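Local coordinates for amino acid adenylation domain-containing protein (Bacillus stratosphericus LAMA 585, PDB 6ULY) that probably activates a keto acid as its acyl adenylate, serving as the adenylation domain of a nonribosomal depsipeptide synthetase module, at residues A[254-259]-A[311-316]; A[277-282]-A[307-312]. One frame throughout, in Å; residues are numbered along the deposited sequence.

Contact 1: residues A[254-259]-A[311-316]. With SO4 (sulfate ion), chain N; SO4 (sulfate ion), chain O.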
ATOM      1  N   LEU A 254     -28.617 -17.503  12.728  1.00 51.86           N
ATOM      2  CA  LEU A 254     -29.655 -18.479  12.410  1.00 48.46           C
ATOM      3  C   LEU A 254     -30.806 -17.869  11.625  1.00 45.54           C
ATOM      4  O   LEU A 254     -31.606 -18.616  11.051  1.00 45.84           O
ATOM      5  CB  LEU A 254     -30.185 -19.126  13.688  1.00 48.17           C
ATOM      6  CG  LEU A 254     -29.245 -20.126  14.365  1.00 55.54           C
ATOM      7  CD1 LEU A 254     -29.908 -20.711  15.603  1.00 53.39           C
ATOM      8  CD2 LEU A 254     -28.817 -21.236  13.408  1.00 55.39           C
ATOM      9  N   ARG A 255     -30.911 -16.540  11.579  1.00 43.56           N
ATOM     10  CA  ARG A 255     -31.896 -15.912  10.709  1.00 41.19           C
ATOM     11  C   ARG A 255     -31.715 -16.331   9.259  1.00 47.18           C
ATOM     12  O   ARG A 255     -32.694 -16.397   8.508  1.00 49.06           O
ATOM     13  CB  ARG A 255     -31.807 -14.396  10.830  1.00 46.86           C
ATOM     14  CG  ARG A 255     -32.466 -13.874  12.072  1.00 48.89           C
ATOM     15  CD  ARG A 255     -32.182 -12.410  12.300  1.00 55.46           C
ATOM     16  NE  ARG A 255     -32.836 -11.962  13.520  1.00 62.75           N
ATOM     17  CZ  ARG A 255     -32.558 -10.833  14.157  1.00 70.64           C
ATOM     18  NH1 ARG A 255     -31.617 -10.018  13.700  1.00 68.56           N
ATOM     19  NH2 ARG A 255     -33.223 -10.526  15.262  1.00 82.65           N
ATOM     20  N   TRP A 256     -30.477 -16.590   8.837  1.00 48.17           N
ATOM     21  CA  TRP A 256     -30.253 -17.133   7.502  1.00 47.62           C
ATOM     22  C   TRP A 256     -31.144 -18.345   7.270  1.00 46.55           C
ATOM     23  O   TRP A 256     -31.833 -18.444   6.248  1.00 44.21           O
ATOM     24  CB  TRP A 256     -28.778 -17.505   7.332  1.00 42.41           C
ATOM     25  CG  TRP A 256     -28.286 -17.553   5.913  1.00 46.22           C
ATOM     26  CD1 TRP A 256     -28.949 -17.145   4.789  1.00 42.07           C
ATOM     27  CD2 TRP A 256     -27.008 -18.033   5.471  1.00 46.39           C
ATOM     28  NE1 TRP A 256     -28.166 -17.348   3.678  1.00 44.88           N
ATOM     29  CE2 TRP A 256     -26.969 -17.891   4.069  1.00 44.81           C
ATOM     30  CE3 TRP A 256     -25.897 -18.576   6.125  1.00 44.43           C
ATOM     31  CZ2 TRP A 256     -25.862 -18.268   3.312  1.00 41.91           C
ATOM     32  CZ3 TRP A 256     -24.799 -18.951   5.370  1.00 44.97           C
ATOM     33  CH2 TRP A 256     -24.789 -18.794   3.978  1.00 43.07           C
ATOM     34  N   LEU A 257     -31.148 -19.280   8.221  1.00 43.30           N
ATOM     35  CA  LEU A 257     -32.007 -20.451   8.094  1.00 50.76           C
ATOM     36  C   LEU A 257     -33.474 -20.044   8.015  1.00 46.55           C
ATOM     37  O   LEU A 257     -34.196 -20.462   7.102  1.00 42.56           O
ATOM     38  CB  LEU A 257     -31.767 -21.406   9.264  1.00 50.16           C
ATOM     39  CG  LEU A 257     -30.331 -21.914   9.420  1.00 47.27           C
ATOM     40  CD1 LEU A 257     -30.276 -23.034  10.452  1.00 48.88           C
ATOM     41  CD2 LEU A 257     -29.758 -22.384   8.094  1.00 50.93           C
ATOM     42  N   ASP A 258     -33.931 -19.216   8.961  1.00 48.28           N
ATOM     43  CA  ASP A 258     -35.322 -18.767   8.948  1.00 47.60           C
ATOM     44  C   ASP A 258     -35.695 -18.188   7.594  1.00 50.20           C
ATOM     45  O   ASP A 258     -36.787 -18.446   7.068  1.00 50.17           O
ATOM     46  CB  ASP A 258     -35.551 -17.700  10.020  1.00 50.09           C
ATOM     47  CG  ASP A 258     -35.225 -18.181  11.408  1.00 43.15           C
ATOM     48  OD1 ASP A 258     -34.983 -19.393  11.589  1.00 39.34           O
ATOM     49  OD2 ASP A 258     -35.208 -17.330  12.318  1.00 46.65           O
ATOM     50  N   TRP A 259     -34.803 -17.374   7.030  1.00 44.97           N
ATOM     51  CA  TRP A 259     -35.100 -16.674   5.789  1.00 47.57           C
ATOM     52  C   TRP A 259     -35.184 -17.649   4.621  1.00 46.10           C
ATOM     53  O   TRP A 259     -36.135 -17.609   3.833  1.00 44.84           O
ATOM     54  CB  TRP A 259     -34.037 -15.605   5.539  1.00 48.69           C
ATOM     55  CG  TRP A 259     -34.062 -14.463   6.527  1.00 47.35           C
ATOM     56  CD1 TRP A 259     -35.130 -14.041   7.268  1.00 48.35           C
ATOM     57  CD2 TRP A 259     -32.967 -13.602   6.879  1.00 46.91           C
ATOM     58  NE1 TRP A 259     -34.771 -12.968   8.050  1.00 47.53           N
ATOM     59  CE2 TRP A 259     -33.449 -12.683   7.835  1.00 43.81           C
ATOM     60  CE3 TRP A 259     -31.627 -13.519   6.480  1.00 47.31           C
ATOM     61  CZ2 TRP A 259     -32.642 -11.694   8.394  1.00 50.30           C
ATOM     62  CZ3 TRP A 259     -30.824 -12.534   7.041  1.00 44.63           C
ATOM     63  CH2 TRP A 259     -31.336 -11.636   7.987  1.00 51.40           C
ATOM     64  N   HIS A 311     -18.326 -28.978   4.749  1.00 57.78           N
ATOM     65  CA  HIS A 311     -18.795 -30.332   5.027  1.00 56.17           C
ATOM     66  C   HIS A 311     -19.616 -30.368   6.309  1.00 62.08           C
ATOM     67  O   HIS A 311     -20.692 -30.978   6.355  1.00 56.08           O
ATOM     68  CB  HIS A 311     -17.613 -31.295   5.124  1.00 54.42           C
ATOM     69  CG  HIS A 311     -18.018 -32.717   5.357  1.00 76.18           C
ATOM     70  ND1 HIS A 311     -17.760 -33.383   6.537  1.00 78.42           N
ATOM     71  CD2 HIS A 311     -18.677 -33.597   4.566  1.00 77.35           C
ATOM     72  CE1 HIS A 311     -18.234 -34.613   6.459  1.00 82.13           C
ATOM     73  NE2 HIS A 311     -18.795 -34.769   5.273  1.00 82.13           N
ATOM     74  N   ARG A 312     -19.122 -29.721   7.367  1.00 59.68           N
ATOM     75  CA  ARG A 312     -19.888 -29.649   8.607  1.00 59.72           C
ATOM     76  C   ARG A 312     -21.196 -28.902   8.389  1.00 53.81           C
ATOM     77  O   ARG A 312     -22.236 -29.276   8.941  1.00 57.15           O
ATOM     78  CB  ARG A 312     -19.054 -28.972   9.697  1.00 60.38           C
ATOM     79  CG  ARG A 312     -19.702 -28.964  11.072  1.00 65.46           C
ATOM     80  CD  ARG A 312     -19.708 -30.352  11.688  1.00 83.02           C
ATOM     81  NE  ARG A 312     -20.715 -30.482  12.739  1.00 95.50           N
ATOM     82  CZ  ARG A 312     -20.996 -31.619  13.366  1.00103.82           C
ATOM     83  NH1 ARG A 312     -20.345 -32.734  13.054  1.00112.23           N
ATOM     84  NH2 ARG A 312     -21.929 -31.645  14.309  1.00 93.37           N
ATOM     85  N   PHE A 313     -21.161 -27.841   7.583  1.00 51.64           N
ATOM     86  CA  PHE A 313     -22.369 -27.087   7.276  1.00 48.81           C
ATOM     87  C   PHE A 313     -23.415 -27.977   6.616  1.00 51.34           C
ATOM     88  O   PHE A 313     -24.596 -27.940   6.978  1.00 48.02           O
ATOM     89  CB  PHE A 313     -22.002 -25.909   6.374  1.00 49.08           C
ATOM     90  CG  PHE A 313     -23.113 -24.935   6.136  1.00 42.08           C
ATOM     91  CD1 PHE A 313     -24.007 -25.123   5.095  1.00 39.15           C
ATOM     92  CD2 PHE A 313     -23.233 -23.800   6.922  1.00 38.70           C
ATOM     93  CE1 PHE A 313     -25.012 -24.214   4.859  1.00 36.80           C
ATOM     94  CE2 PHE A 313     -24.234 -22.887   6.690  1.00 39.05           C
ATOM     95  CZ  PHE A 313     -25.129 -23.094   5.657  1.00 42.45           C
ATOM     96  N   LEU A 314     -22.993 -28.790   5.644  1.00 50.24           N
ATOM     97  CA  LEU A 314     -23.930 -29.680   4.964  1.00 56.20           C
ATOM     98  C   LEU A 314     -24.420 -30.782   5.896  1.00 53.83           C
ATOM     99  O   LEU A 314     -25.581 -31.203   5.817  1.00 53.54           O
ATOM    100  CB  LEU A 314     -23.271 -30.283   3.724  1.00 53.52           C
ATOM    101  CG  LEU A 314     -22.840 -29.294   2.637  1.00 52.54           C
ATOM    102  CD1 LEU A 314     -21.910 -29.972   1.639  1.00 52.38           C
ATOM    103  CD2 LEU A 314     -24.053 -28.704   1.927  1.00 45.24           C
ATOM    104  N   HIS A 315     -23.546 -31.264   6.780  1.00 52.68           N
ATOM    105  CA  HIS A 315     -23.929 -32.314   7.717  1.00 56.93           C
ATOM    106  C   HIS A 315     -24.933 -31.790   8.737  1.00 57.40           C
ATOM    107  O   HIS A 315     -25.962 -32.425   8.996  1.00 57.41           O
ATOM    108  CB  HIS A 315     -22.677 -32.860   8.406  1.00 63.80           C
ATOM    109  CG  HIS A 315     -22.930 -34.028   9.306  1.00 75.42           C
ATOM    110  ND1 HIS A 315     -23.007 -33.908  10.678  1.00 73.99           N
ATOM    111  CD2 HIS A 315     -23.108 -35.343   9.034  1.00 85.45           C
ATOM    112  CE1 HIS A 315     -23.229 -35.096  11.211  1.00 76.31           C
ATOM    113  NE2 HIS A 315     -23.295 -35.984  10.234  1.00 76.18           N
ATOM    114  N   LEU A 316     -24.660 -30.615   9.310  1.00 54.73           N
ATOM    115  CA  LEU A 316     -25.547 -30.060  10.326  1.00 57.84           C
ATOM    116  C   LEU A 316     -26.941 -29.803   9.771  1.00 56.49           C
ATOM    117  O   LEU A 316     -27.941 -29.997  10.473  1.00 47.59           O
ATOM    118  CB  LEU A 316     -24.963 -28.762  10.886  1.00 54.53           C
ATOM    119  CG  LEU A 316     -23.838 -28.881  11.915  1.00 67.20           C
ATOM    120  CD1 LEU A 316     -23.251 -27.512  12.213  1.00 63.73           C
ATOM    121  CD2 LEU A 316     -24.336 -29.525  13.196  1.00 75.12           C
TER
HETATM  122  S   SO4 N 712     -31.413  -7.722  16.680  1.00 99.48           S
HETATM  123  O1  SO4 N 712     -30.794  -8.098  15.441  1.00 82.18           O
HETATM  124  O2  SO4 N 712     -30.800  -6.519  17.173  1.00 86.79           O
HETATM  125  O3  SO4 N 712     -32.815  -7.489  16.462  1.00101.11           O
HETATM  126  O4  SO4 N 712     -31.245  -8.776  17.642  1.00 92.59           O
HETATM  127  S   SO4 O 713     -37.068 -10.750  15.030  1.00 96.57           S
HETATM  128  O1  SO4 O 713     -36.501 -11.020  13.740  1.00 86.38           O
HETATM  129  O2  SO4 O 713     -36.240 -11.333  16.047  1.00 95.40           O
HETATM  130  O3  SO4 O 713     -37.146  -9.330  15.232  1.00 95.91           O
HETATM  131  O4  SO4 O 713     -38.383 -11.316  15.102  1.00110.83           O
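Trp256, in the first turn of helix 255-262, and Phe313, midway along helix 307-317, have CA atoms about 12.7 Å apart, so the two backbones stand well away from each other and only long aromatic side chains bridge the distance. Each ring is sent across by the same first torsion: CG lies opposite the backbone N in Trp256 (chi1 -157°) and in Phe313 (chi1 -172°). The six-membered half of the indole does the touching. Trp256 CZ3 lies 4.2 Å from Phe313 CZ and as close to its CE2, while the side chains cross at roughly a right angle. With ring centroids 6.0 Å apart and planes inclined at 51°, the pair is oblique. Phe275 fits edge-to-face with both rings, and Ile278 touches both as well, so helix 272-279 also packs against the pair.

Such an aromatic cluster illustrates how the helical layer of a parallel alpha/beta fold is consolidated: both helices are connections of the sheet containing strands 214-217, 267-270, 297-301 and 327-333, in the AMP-binding portion of the ANL superfamily. The buried indole N-H is satisfied on the sheet side, where Trp256 NE1 bonds to Thr268 OG1.

Leaving the helix in another direction, Arg255 stretches out, extended from CG to NE, to a pair of sulfate ions, probably from the crystallisation liquor. Arg255 NH1 binds O1 of one sulfate (chain N) at 2.7 Å, and NH2 bonds to that ion's O3 only weakly. Arg255 NH2 also reaches O2 of the second sulfate (chain O) at 3.2 Å. Both anions sit by the edge of the guanidinium, and NH1 additionally holds Asp248 O.

Contact 2: residues A[277-282]-A[307-312]; sequences MINDYE and PKTIHR
A type I beta turn from Asn279 to Glu282, where helix 272-279 passes into helix 282-285, is fastened here to the first turns of helix 307-317. Asn279 makes the central bond: its ND2 donates to the backbone Thr309 O over 3.0 Å, with an N-H...O angle of 152°. The donor lies in the carbonyl plane on a lone pair, and the acceptor is only 5° out of the amide plane, so the bond fixes the rotation of the amide group. Asn279 ND2 also lies 3.8 Å from Arg312 CB and 3.9 Å from Thr309 CG2, in van der Waals contact with both.

Arg312 bends at chi2 (72°), past the Asn279 amide, and its guanidinium meets Glu282. The salt bridge is one-pronged: Glu282 OE1 lies 2.8 Å from Arg312 NH2, but the hydrogen bond within it is bent and weak. Carboxylate and guanidinium stand nearly perpendicular, not in the coplanar arrangement of a two-bond pairing. Glu282 OE2 is meanwhile engaged by Arg557, and Thr309 OG1 bonds to Thr562 of helix 560-570, so residues from near the chain's end join the same junction. The contact thus joins the end of helix 272-279 to the start of helix 307-317, successive crossover helices that flank the parallel strands of the alpha/beta fold of the ANL family.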
ATOM      1  N   MET A 277     -20.015 -19.452  11.018  1.00 45.74           N
ATOM      2  CA  MET A 277     -20.860 -18.894  12.068  1.00 47.53           C
ATOM      3  C   MET A 277     -22.068 -19.787  12.323  1.00 50.00           C
ATOM      4  O   MET A 277     -22.421 -20.050  13.478  1.00 51.39           O
ATOM      5  CB  MET A 277     -21.310 -17.480  11.693  1.00 47.42           C
ATOM      6  CG  MET A 277     -20.221 -16.427  11.784  1.00 55.62           C
ATOM      7  SD  MET A 277     -20.793 -14.768  11.348  1.00 51.40           S
ATOM      8  CE  MET A 277     -21.692 -14.312  12.824  1.00 53.13           C
ATOM      9  N   ILE A 278     -22.711 -20.269  11.256  1.00 50.53           N
ATOM     10  CA  ILE A 278     -23.851 -21.168  11.416  1.00 48.84           C
ATOM     11  C   ILE A 278     -23.423 -22.450  12.119  1.00 47.31           C
ATOM     12  O   ILE A 278     -24.132 -22.964  12.993  1.00 45.54           O
ATOM     13  CB  ILE A 278     -24.498 -21.458  10.048  1.00 50.64           C
ATOM     14  CG1 ILE A 278     -25.090 -20.179   9.450  1.00 48.75           C
ATOM     15  CG2 ILE A 278     -25.577 -22.526  10.176  1.00 46.02           C
ATOM     16  CD1 ILE A 278     -26.390 -19.739  10.094  1.00 50.26           C
ATOM     17  N   ASN A 279     -22.253 -22.985  11.756  1.00 46.00           N
ATOM     18  CA  ASN A 279     -21.770 -24.204  12.397  1.00 49.59           C
ATOM     19  C   ASN A 279     -21.583 -24.017  13.898  1.00 55.33           C
ATOM     20  O   ASN A 279     -21.656 -24.991  14.657  1.00 56.45           O
ATOM     21  CB  ASN A 279     -20.458 -24.655  11.757  1.00 46.34           C
ATOM     22  CG  ASN A 279     -20.643 -25.131  10.330  1.00 52.52           C
ATOM     23  OD1 ASN A 279     -21.758 -25.431   9.906  1.00 52.35           O
ATOM     24  ND2 ASN A 279     -19.549 -25.208   9.584  1.00 48.43           N
ATOM     25  N   ASP A 280     -21.335 -22.785  14.348  1.00 51.62           N
ATOM     26  CA  ASP A 280     -21.184 -22.534  15.776  1.00 51.71           C
ATOM     27  C   ASP A 280     -22.486 -22.714  16.543  1.00 52.88           C
ATOM     28  O   ASP A 280     -22.462 -22.692  17.778  1.00 56.43           O
ATOM     29  CB  ASP A 280     -20.653 -21.119  16.019  1.00 52.50           C
ATOM     30  CG  ASP A 280     -19.225 -20.931  15.534  1.00 61.62           C
ATOM     31  OD1 ASP A 280     -18.470 -21.927  15.465  1.00 63.99           O
ATOM     32  OD2 ASP A 280     -18.858 -19.776  15.229  1.00 63.47           O
ATOM     33  N   TYR A 281     -23.612 -22.886  15.848  1.00 53.97           N
ATOM     34  CA  TYR A 281     -24.927 -22.998  16.465  1.00 48.72           C
ATOM     35  C   TYR A 281     -25.502 -24.406  16.339  1.00 50.84           C
ATOM     36  O   TYR A 281     -26.716 -24.571  16.206  1.00 49.80           O
ATOM     37  CB  TYR A 281     -25.895 -21.992  15.842  1.00 48.49           C
ATOM     38  CG  TYR A 281     -25.643 -20.550  16.211  1.00 49.11           C
ATOM     39  CD1 TYR A 281     -26.377 -19.930  17.217  1.00 48.65           C
ATOM     40  CD2 TYR A 281     -24.686 -19.799  15.543  1.00 46.61           C
ATOM     41  CE1 TYR A 281     -26.155 -18.606  17.555  1.00 49.26           C
ATOM     42  CE2 TYR A 281     -24.457 -18.476  15.872  1.00 47.70           C
ATOM     43  CZ  TYR A 281     -25.192 -17.884  16.879  1.00 56.02           C
ATOM     44  OH  TYR A 281     -24.965 -16.568  17.208  1.00 60.29           O
ATOM     45  N   GLU A 282     -24.652 -25.436  16.375  1.00 50.25           N
ATOM     46  CA  GLU A 282     -25.158 -26.792  16.180  1.00 57.19           C
ATOM     47  C   GLU A 282     -26.142 -27.182  17.278  1.00 58.76           C
ATOM     48  O   GLU A 282     -27.111 -27.906  17.021  1.00 53.02           O
ATOM     49  CB  GLU A 282     -24.005 -27.793  16.122  1.00 58.23           C
ATOM     50  CG  GLU A 282     -23.257 -27.979  17.427  1.00 69.93           C
ATOM     51  CD  GLU A 282     -22.212 -29.073  17.337  1.00 78.20           C
ATOM     52  OE1 GLU A 282     -22.332 -29.938  16.443  1.00 79.24           O
ATOM     53  OE2 GLU A 282     -21.270 -29.066  18.157  1.00 93.56           O
ATOM     54  N   PRO A 307     -12.595 -26.717   3.469  1.00 52.61           N
ATOM     55  CA  PRO A 307     -13.342 -27.973   3.286  1.00 51.48           C
ATOM     56  C   PRO A 307     -14.142 -28.398   4.506  1.00 55.01           C
ATOM     57  O   PRO A 307     -15.324 -28.747   4.383  1.00 56.02           O
ATOM     58  CB  PRO A 307     -12.236 -28.982   2.946  1.00 52.58           C
ATOM     59  CG  PRO A 307     -11.147 -28.162   2.338  1.00 54.45           C
ATOM     60  CD  PRO A 307     -11.188 -26.836   3.038  1.00 50.66           C
ATOM     61  N   LYS A 308     -13.530 -28.387   5.689  1.00 54.28           N
ATOM     62  CA  LYS A 308     -14.234 -28.871   6.870  1.00 57.03           C
ATOM     63  C   LYS A 308     -15.367 -27.944   7.292  1.00 55.36           C
ATOM     64  O   LYS A 308     -16.278 -28.387   7.997  1.00 52.33           O
ATOM     65  CB  LYS A 308     -13.246 -29.072   8.018  1.00 57.88           C
ATOM     66  CG  LYS A 308     -12.419 -30.342   7.868  1.00 72.13           C
ATOM     67  CD  LYS A 308     -11.437 -30.527   9.014  1.00 89.54           C
ATOM     68  CE  LYS A 308     -10.847 -31.931   9.008  1.00110.39           C
ATOM     69  NZ  LYS A 308      -9.824 -32.126  10.074  1.00115.37           N
ATOM     70  N   THR A 309     -15.342 -26.679   6.871  1.00 59.12           N
ATOM     71  CA  THR A 309     -16.446 -25.778   7.181  1.00 48.85           C
ATOM     72  C   THR A 309     -17.682 -26.132   6.361  1.00 52.98           C
ATOM     73  O   THR A 309     -18.792 -26.222   6.898  1.00 53.93           O
ATOM     74  CB  THR A 309     -16.032 -24.328   6.921  1.00 52.27           C
ATOM     75  OG1 THR A 309     -14.997 -23.947   7.835  1.00 59.41           O
ATOM     76  CG2 THR A 309     -17.217 -23.387   7.086  1.00 50.89           C
ATOM     77  N   ILE A 310     -17.508 -26.337   5.054  1.00 50.77           N
ATOM     78  CA  ILE A 310     -18.654 -26.618   4.197  1.00 51.96           C
ATOM     79  C   ILE A 310     -19.204 -28.010   4.478  1.00 55.50           C
ATOM     80  O   ILE A 310     -20.422 -28.224   4.456  1.00 48.74           O
ATOM     81  CB  ILE A 310     -18.278 -26.446   2.712  1.00 50.52           C
ATOM     82  CG1 ILE A 310     -17.119 -27.368   2.333  1.00 56.99           C
ATOM     83  CG2 ILE A 310     -17.927 -24.996   2.420  1.00 55.43           C
ATOM     84  CD1 ILE A 310     -16.614 -27.160   0.913  1.00 57.42           C
ATOM     85  N   HIS A 311     -18.326 -28.978   4.749  1.00 57.78           N
ATOM     86  CA  HIS A 311     -18.795 -30.332   5.027  1.00 56.17           C
ATOM     87  C   HIS A 311     -19.616 -30.368   6.309  1.00 62.08           C
ATOM     88  O   HIS A 311     -20.692 -30.978   6.355  1.00 56.08           O
ATOM     89  CB  HIS A 311     -17.613 -31.295   5.124  1.00 54.42           C
ATOM     90  CG  HIS A 311     -18.018 -32.717   5.357  1.00 76.18           C
ATOM     91  ND1 HIS A 311     -17.760 -33.383   6.537  1.00 78.42           N
ATOM     92  CD2 HIS A 311     -18.677 -33.597   4.566  1.00 77.35           C
ATOM     93  CE1 HIS A 311     -18.234 -34.613   6.459  1.00 82.13           C
ATOM     94  NE2 HIS A 311     -18.795 -34.769   5.273  1.00 82.13           N
ATOM     95  N   ARG A 312     -19.122 -29.721   7.367  1.00 59.68           N
ATOM     96  CA  ARG A 312     -19.888 -29.649   8.607  1.00 59.72           C
ATOM     97  C   ARG A 312     -21.196 -28.902   8.389  1.00 53.81           C
ATOM     98  O   ARG A 312     -22.236 -29.276   8.941  1.00 57.15           O
ATOM     99  CB  ARG A 312     -19.054 -28.972   9.697  1.00 60.38           C
ATOM    100  CG  ARG A 312     -19.702 -28.964  11.072  1.00 65.46           C
ATOM    101  CD  ARG A 312     -19.708 -30.352  11.688  1.00 83.02           C
ATOM    102  NE  ARG A 312     -20.715 -30.482  12.739  1.00 95.50           N
ATOM    103  CZ  ARG A 312     -20.996 -31.619  13.366  1.00103.82           C
ATOM    104  NH1 ARG A 312     -20.345 -32.734  13.054  1.00112.23           N
ATOM    105  NH2 ARG A 312     -21.929 -31.645  14.309  1.00 93.37           N
TER

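Overall arrangement
Followed from the N terminus, the chain enters contact 1 at 254-259, runs through strand 267-270 and helix 272-279, and reaches 277-282, where contact 2 begins. After strand 297-301 both loops close on helix 307-317, contact 2 at 307-312 and contact 1 at 311-316, with His311 and Arg312 common to both. The shorter loop, 24 residues between its segments, thus falls within the span of the longer one, which has 51. The contacts also touch directly: Phe313 packs against Ile278 and Asn279, and Leu316 against Asn279 and Glu282. Helix 307-317 therefore ties helices 255-262 and 272-279, and the start of 282-285, together beside the parallel strands.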